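Local coordinates for protein antigen 43 (PDB 4KH3) that mediates self-association of Escherichia coli cells as an autotransporter adhesin, driving bacterial aggregation through a Velcro-like mechanism and probably contributing to biofilm formation, at residues 436-441 and 459-464; 397-402 and 417-422. All blocks are in the same frame, centred on the assembly; numbering follows the deposited sequence.

Interaction 1: residues 436-441 and 459-464; sequences GSLTGN and LTQKAV
Leu438 lies side by side with Leu459, the two side chains pointing the same way from adjacent parallel strands, and Leu438 CD2 packs against Leu459 CD1 at 3.7 Å. Both carry CG anti to the backbone N, and their second torsions also agree; the two side chains therefore stack in one orientation, with unlike branches meeting, a short aliphatic stack of the kind seen in parallel beta-helix interiors. The backbones support this pairing: the axes of strands 437-439 and 459-461 run 4.7 Å apart and within 9° of parallel. Thr460 N donates to Leu438 O over 2.8 Å, with an N-H...O angle of 172°, and Leu459 CA brings a CA-H...O contact to the same oxygen. Beyond the leucines, Thr439 CA makes a further CA-H...O contact with Thr460 O at 3.2 Å. The two threonines lie on the outer side and cross obliquely, Thr439 CG2 meeting Thr460 CB at 4.0 Å. Gln461 bends at chi2 and curls back, bringing NE2 to its neighbour Thr460 O at 2.7 Å; that oxygen lies almost in the amide plane of the glutamine. The bond fixes the buried amide, whose OE1 accepts from Asn420 ND2, two coils back. At the corner Lys462 lays CB against Asn441 O, at 3.5 Å, and the rest of its chain extends outward. Gly440 packs on segment 459-464 with a positive phi that suits glycine. In the coil stack, strand 437-439 is sandwiched between strands 417-420 and 458-461; Leu438 also touches Thr418 and Asn420, Thr460 rests on Thr479 of strand 477-484, and Gln461 packs on Val444 of strand 443-446.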
loop_
_atom_site.group_PDB
_atom_site.type_symbol
_atom_site.label_atom_id
_atom_site.label_comp_id
_atom_site.label_asym_id
_atom_site.label_seq_id
_atom_site.Cartn_x
_atom_site.Cartn_y
_atom_site.Cartn_z
ATOM N N GLY A 436 29.038 3.164 20.215
ATOM C CA GLY A 436 29.620 4.479 20.391
ATOM C C GLY A 436 30.224 4.755 21.747
ATOM O O GLY A 436 30.917 3.918 22.328
ATOM N N SER A 437 29.937 5.946 22.254
ATOM C CA SER A 437 30.562 6.431 23.463
ATOM C C SER A 437 29.639 7.407 24.166
ATOM O O SER A 437 28.978 8.223 23.526
ATOM C CB SER A 437 31.887 7.110 23.117
ATOM O OG SER A 437 32.291 7.992 24.143
ATOM N N LEU A 438 29.588 7.308 25.488
ATOM C CA LEU A 438 28.857 8.257 26.305
ATOM C C LEU A 438 29.789 8.713 27.413
ATOM O O LEU A 438 30.246 7.898 28.209
ATOM C CB LEU A 438 27.619 7.593 26.899
ATOM C CG LEU A 438 26.672 8.445 27.747
ATOM C CD1 LEU A 438 26.083 9.601 26.951
ATOM C CD2 LEU A 438 25.563 7.583 28.318
ATOM N N THR A 439 30.090 10.006 27.460
ATOM C CA THR A 439 30.987 10.529 28.489
ATOM C C THR A 439 30.345 11.671 29.248
ATOM O O THR A 439 29.222 12.075 28.939
ATOM C CB THR A 439 32.295 11.037 27.890
ATOM O OG1 THR A 439 32.002 12.074 26.945
ATOM C CG2 THR A 439 33.022 9.907 27.185
ATOM N N GLY A 440 31.060 12.182 30.248
ATOM C CA GLY A 440 30.591 13.311 31.031
ATOM C C GLY A 440 30.664 13.109 32.530
ATOM O O GLY A 440 31.204 12.120 33.010
ATOM N N ASN A 441 30.111 14.058 33.274
ATOM C CA ASN A 441 30.094 13.983 34.724
ATOM C C ASN A 441 28.708 13.616 35.202
ATOM O O ASN A 441 28.365 13.811 36.372
ATOM C CB ASN A 441 30.511 15.325 35.335
ATOM C CG ASN A 441 31.711 15.931 34.630
ATOM O OD1 ASN A 441 31.594 16.971 33.978
ATOM N ND2 ASN A 441 32.869 15.275 34.740
ATOM N N LEU A 459 31.538 3.864 28.176
ATOM C CA LEU A 459 30.709 4.600 29.119
ATOM C C LEU A 459 31.527 5.228 30.249
ATOM O O LEU A 459 32.060 4.531 31.110
ATOM C CB LEU A 459 29.632 3.686 29.696
ATOM C CG LEU A 459 28.751 4.363 30.733
ATOM C CD1 LEU A 459 27.994 5.507 30.097
ATOM C CD2 LEU A 459 27.794 3.359 31.331
ATOM N N THR A 460 31.625 6.552 30.237
ATOM C CA THR A 460 32.321 7.270 31.286
ATOM C C THR A 460 31.365 8.218 31.980
ATOM O O THR A 460 30.907 9.199 31.401
ATOM C CB THR A 460 33.485 8.071 30.734
ATOM O OG1 THR A 460 34.337 7.208 29.973
ATOM C CG2 THR A 460 34.269 8.690 31.881
ATOM N N GLN A 461 31.055 7.907 33.227
ATOM C CA GLN A 461 30.099 8.681 33.996
ATOM C C GLN A 461 30.641 8.807 35.398
ATOM O O GLN A 461 31.563 8.081 35.779
ATOM C CB GLN A 461 28.739 7.981 34.028
ATOM C CG GLN A 461 28.027 7.924 32.679
ATOM C CD GLN A 461 27.516 9.285 32.226
ATOM O OE1 GLN A 461 26.370 9.652 32.501
ATOM N NE2 GLN A 461 28.370 10.043 31.535
ATOM N N LYS A 462 30.079 9.729 36.165
ATOM C CA LYS A 462 30.562 9.967 37.509
ATOM C C LYS A 462 30.204 8.784 38.391
ATOM O O LYS A 462 31.020 8.306 39.172
ATOM C CB LYS A 462 29.950 11.236 38.081
ATOM C CG LYS A 462 30.497 11.606 39.453
ATOM C CD LYS A 462 29.482 12.419 40.254
ATOM C CE LYS A 462 30.112 13.067 41.486
ATOM N NZ LYS A 462 31.139 14.087 41.119
ATOM N N ALA A 463 28.974 8.310 38.249
ATOM C CA ALA A 463 28.480 7.237 39.092
ATOM C C ALA A 463 27.338 6.521 38.403
ATOM O O ALA A 463 26.566 7.132 37.671
ATOM C CB ALA A 463 28.009 7.790 40.437
ATOM N N VAL A 464 27.236 5.221 38.640
ATOM C CA VAL A 464 26.054 4.481 38.251
ATOM C C VAL A 464 25.349 4.047 39.523
ATOM O O VAL A 464 25.870 3.234 40.270
ATOM C CB VAL A 464 26.420 3.249 37.424
ATOM C CG1 VAL A 464 25.163 2.455 37.061
ATOM C CG2 VAL A 464 27.175 3.668 36.177
#

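Interaction 2: residues 397-402 and 417-422; sequences GGTLAG and KTVNND
Thr399 and Val419 form a parallel bridge between successive coils of a right-handed beta-helix, the fold of this adhesin's probable stalk and of its pectate-lyase-like relatives; their CA atoms are 4.6 Å apart, and the two strand axes differ by 21°. Among the main-chain bonds, Val419 N donates to Gly398 O at 2.9 Å, and Leu400 N reaches Val419 O at 2.8 Å. Gly398 O and Val419 O also receive CA-H...O contacts, from Thr418 and Thr399 respectively.

Side-chain packing occupies both faces. Thr399 and Val419 lie side by side on one, with Thr399 OG1 against Val419 CB at 3.8 Å; Thr399 also touches Thr382 of the preceding coil. On the other, Leu400 and Thr418 meet at CG and CG2, and Phe393 of strand 392-395 adds to the packing around Leu400.

Polar side chains extend the join beyond the strand pairing. At the start, Thr418 OG1 donates to Gly397 O from above the carbonyl plane, 53° out of it. Near the far end, Asn420 OD1 accepts from Asp422 N at 3.0 Å, an Asx turn, while Asn420 ND2 is bonded to Gln461 OE1. Water 1 bridges the two segments, donating to Leu400 O and accepting from Asn421 N. With CG anti to its carbonyl carbon (chi1 -53°), Asp422 directs its carboxylate across to the other segment, where the OD2 anti lone pair takes Gly402 N at 2.7 Å.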
loop_
_atom_site.group_PDB
_atom_site.type_symbol
_atom_site.label_atom_id
_atom_site.label_comp_id
_atom_site.label_asym_id
_atom_site.label_seq_id
_atom_site.Cartn_x
_atom_site.Cartn_y
_atom_site.Cartn_z
ATOM N N GLY A 397 25.913 11.864 17.902
ATOM C CA GLY A 397 26.791 12.678 18.719
ATOM C C GLY A 397 25.916 13.445 19.689
ATOM O O GLY A 397 24.941 12.903 20.209
ATOM N N GLY A 398 26.250 14.707 19.931
ATOM C CA GLY A 398 25.374 15.572 20.699
ATOM C C GLY A 398 25.350 15.338 22.197
ATOM O O GLY A 398 26.235 14.685 22.757
ATOM N N THR A 399 24.322 15.880 22.848
ATOM C CA THR A 399 24.252 15.884 24.302
ATOM C C THR A 399 22.878 15.491 24.796
ATOM O O THR A 399 21.869 15.983 24.291
ATOM C CB THR A 399 24.566 17.289 24.877
ATOM O OG1 THR A 399 25.895 17.682 24.513
ATOM C CG2 THR A 399 24.417 17.304 26.399
ATOM N N LEU A 400 22.849 14.616 25.798
ATOM C CA LEU A 400 21.630 14.301 26.519
ATOM C C LEU A 400 21.612 15.176 27.754
ATOM O O LEU A 400 22.630 15.314 28.428
ATOM C CB LEU A 400 21.617 12.825 26.926
ATOM C CG LEU A 400 21.719 11.862 25.749
ATOM C CD1 LEU A 400 21.896 10.420 26.220
ATOM C CD2 LEU A 400 20.497 12.015 24.841
ATOM N N ALA A 401 20.463 15.766 28.059
ATOM C CA ALA A 401 20.381 16.705 29.166
ATOM C C ALA A 401 19.075 16.557 29.932
ATOM O O ALA A 401 18.143 15.893 29.469
ATOM C CB ALA A 401 20.554 18.118 28.663
ATOM N N GLY A 402 19.006 17.177 31.106
ATOM C CA GLY A 402 17.867 16.984 31.991
ATOM C C GLY A 402 17.808 15.538 32.449
ATOM O O GLY A 402 18.826 14.927 32.782
ATOM N N LYS A 417 30.353 10.135 19.616
ATOM C CA LYS A 417 30.599 10.545 20.987
ATOM C C LYS A 417 29.445 11.398 21.479
ATOM O O LYS A 417 29.209 12.502 20.981
ATOM C CB LYS A 417 31.915 11.319 21.103
ATOM C CG LYS A 417 33.108 10.652 20.416
ATOM C CD LYS A 417 34.382 11.477 20.611
ATOM C CE LYS A 417 35.412 11.215 19.514
ATOM N NZ LYS A 417 35.918 9.814 19.515
ATOM N N THR A 418 28.720 10.880 22.461
ATOM C CA THR A 418 27.576 11.584 23.025
ATOM C C THR A 418 27.970 11.998 24.436
ATOM O O THR A 418 28.831 11.374 25.043
ATOM C CB THR A 418 26.323 10.669 23.024
ATOM O OG1 THR A 418 26.018 10.281 21.676
ATOM C CG2 THR A 418 25.113 11.346 23.647
ATOM N N VAL A 419 27.357 13.058 24.946
ATOM C CA VAL A 419 27.722 13.601 26.239
ATOM C C VAL A 419 26.530 13.566 27.180
ATOM O O VAL A 419 25.417 13.906 26.791
ATOM C CB VAL A 419 28.199 15.064 26.085
ATOM C CG1 VAL A 419 28.348 15.749 27.441
ATOM C CG2 VAL A 419 29.504 15.115 25.292
ATOM N N ASN A 420 26.758 13.141 28.414
ATOM C CA ASN A 420 25.750 13.294 29.458
ATOM C C ASN A 420 26.375 13.796 30.761
ATOM O O ASN A 420 27.293 13.179 31.306
ATOM C CB ASN A 420 24.995 11.989 29.711
ATOM C CG ASN A 420 24.088 12.076 30.919
ATOM O OD1 ASN A 420 23.343 13.041 31.076
ATOM N ND2 ASN A 420 24.162 11.080 31.794
ATOM N N ASN A 421 25.872 14.920 31.249
ATOM C CA ASN A 421 26.362 15.512 32.484
ATOM C C ASN A 421 25.217 15.574 33.481
ATOM O O ASN A 421 25.393 15.995 34.625
ATOM C CB ASN A 421 26.944 16.914 32.231
ATOM C CG ASN A 421 28.220 16.882 31.379
ATOM O OD1 ASN A 421 29.089 16.031 31.562
ATOM N ND2 ASN A 421 28.327 17.813 30.442
ATOM N N ASP A 422 24.036 15.152 33.036
ATOM C CA ASP A 422 22.873 15.112 33.911
ATOM C C ASP A 422 22.483 13.670 34.227
ATOM O O ASP A 422 23.345 12.825 34.443
ATOM C CB ASP A 422 21.700 15.887 33.311
ATOM C CG ASP A 422 22.073 17.315 32.927
ATOM O OD1 ASP A 422 23.190 17.759 33.256
ATOM O OD2 ASP A 422 21.243 18.001 32.298
HETATM O O HOH W 1 24.096 16.497 30.107
HETATM O O HOH W 2 20.126 13.299 30.340
#

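How the interactions relate
Interactions 2 and 1 follow one another along the same stack of parallel strands, sharing the boundary between strands 417-420 and 437-439, with centres about 9 Å apart. Both combine buried and exposed residues. In interaction 1 the interior is represented by a leucine pair and a folded-back glutamine amide; interaction 2 relies more on polar side chains and a bridging water, and buries more surface (442 against 349 Å²). Across the boundary, Thr439 O and Asn420 N are 2.7 Å apart, a probable hydrogen bond. Asn421 OD1 is hydrogen-bonded to Asn441 N, and Gly440 CA packs on the same oxygen. Leu438 CD1 lies against the Thr418 carbonyl oxygen.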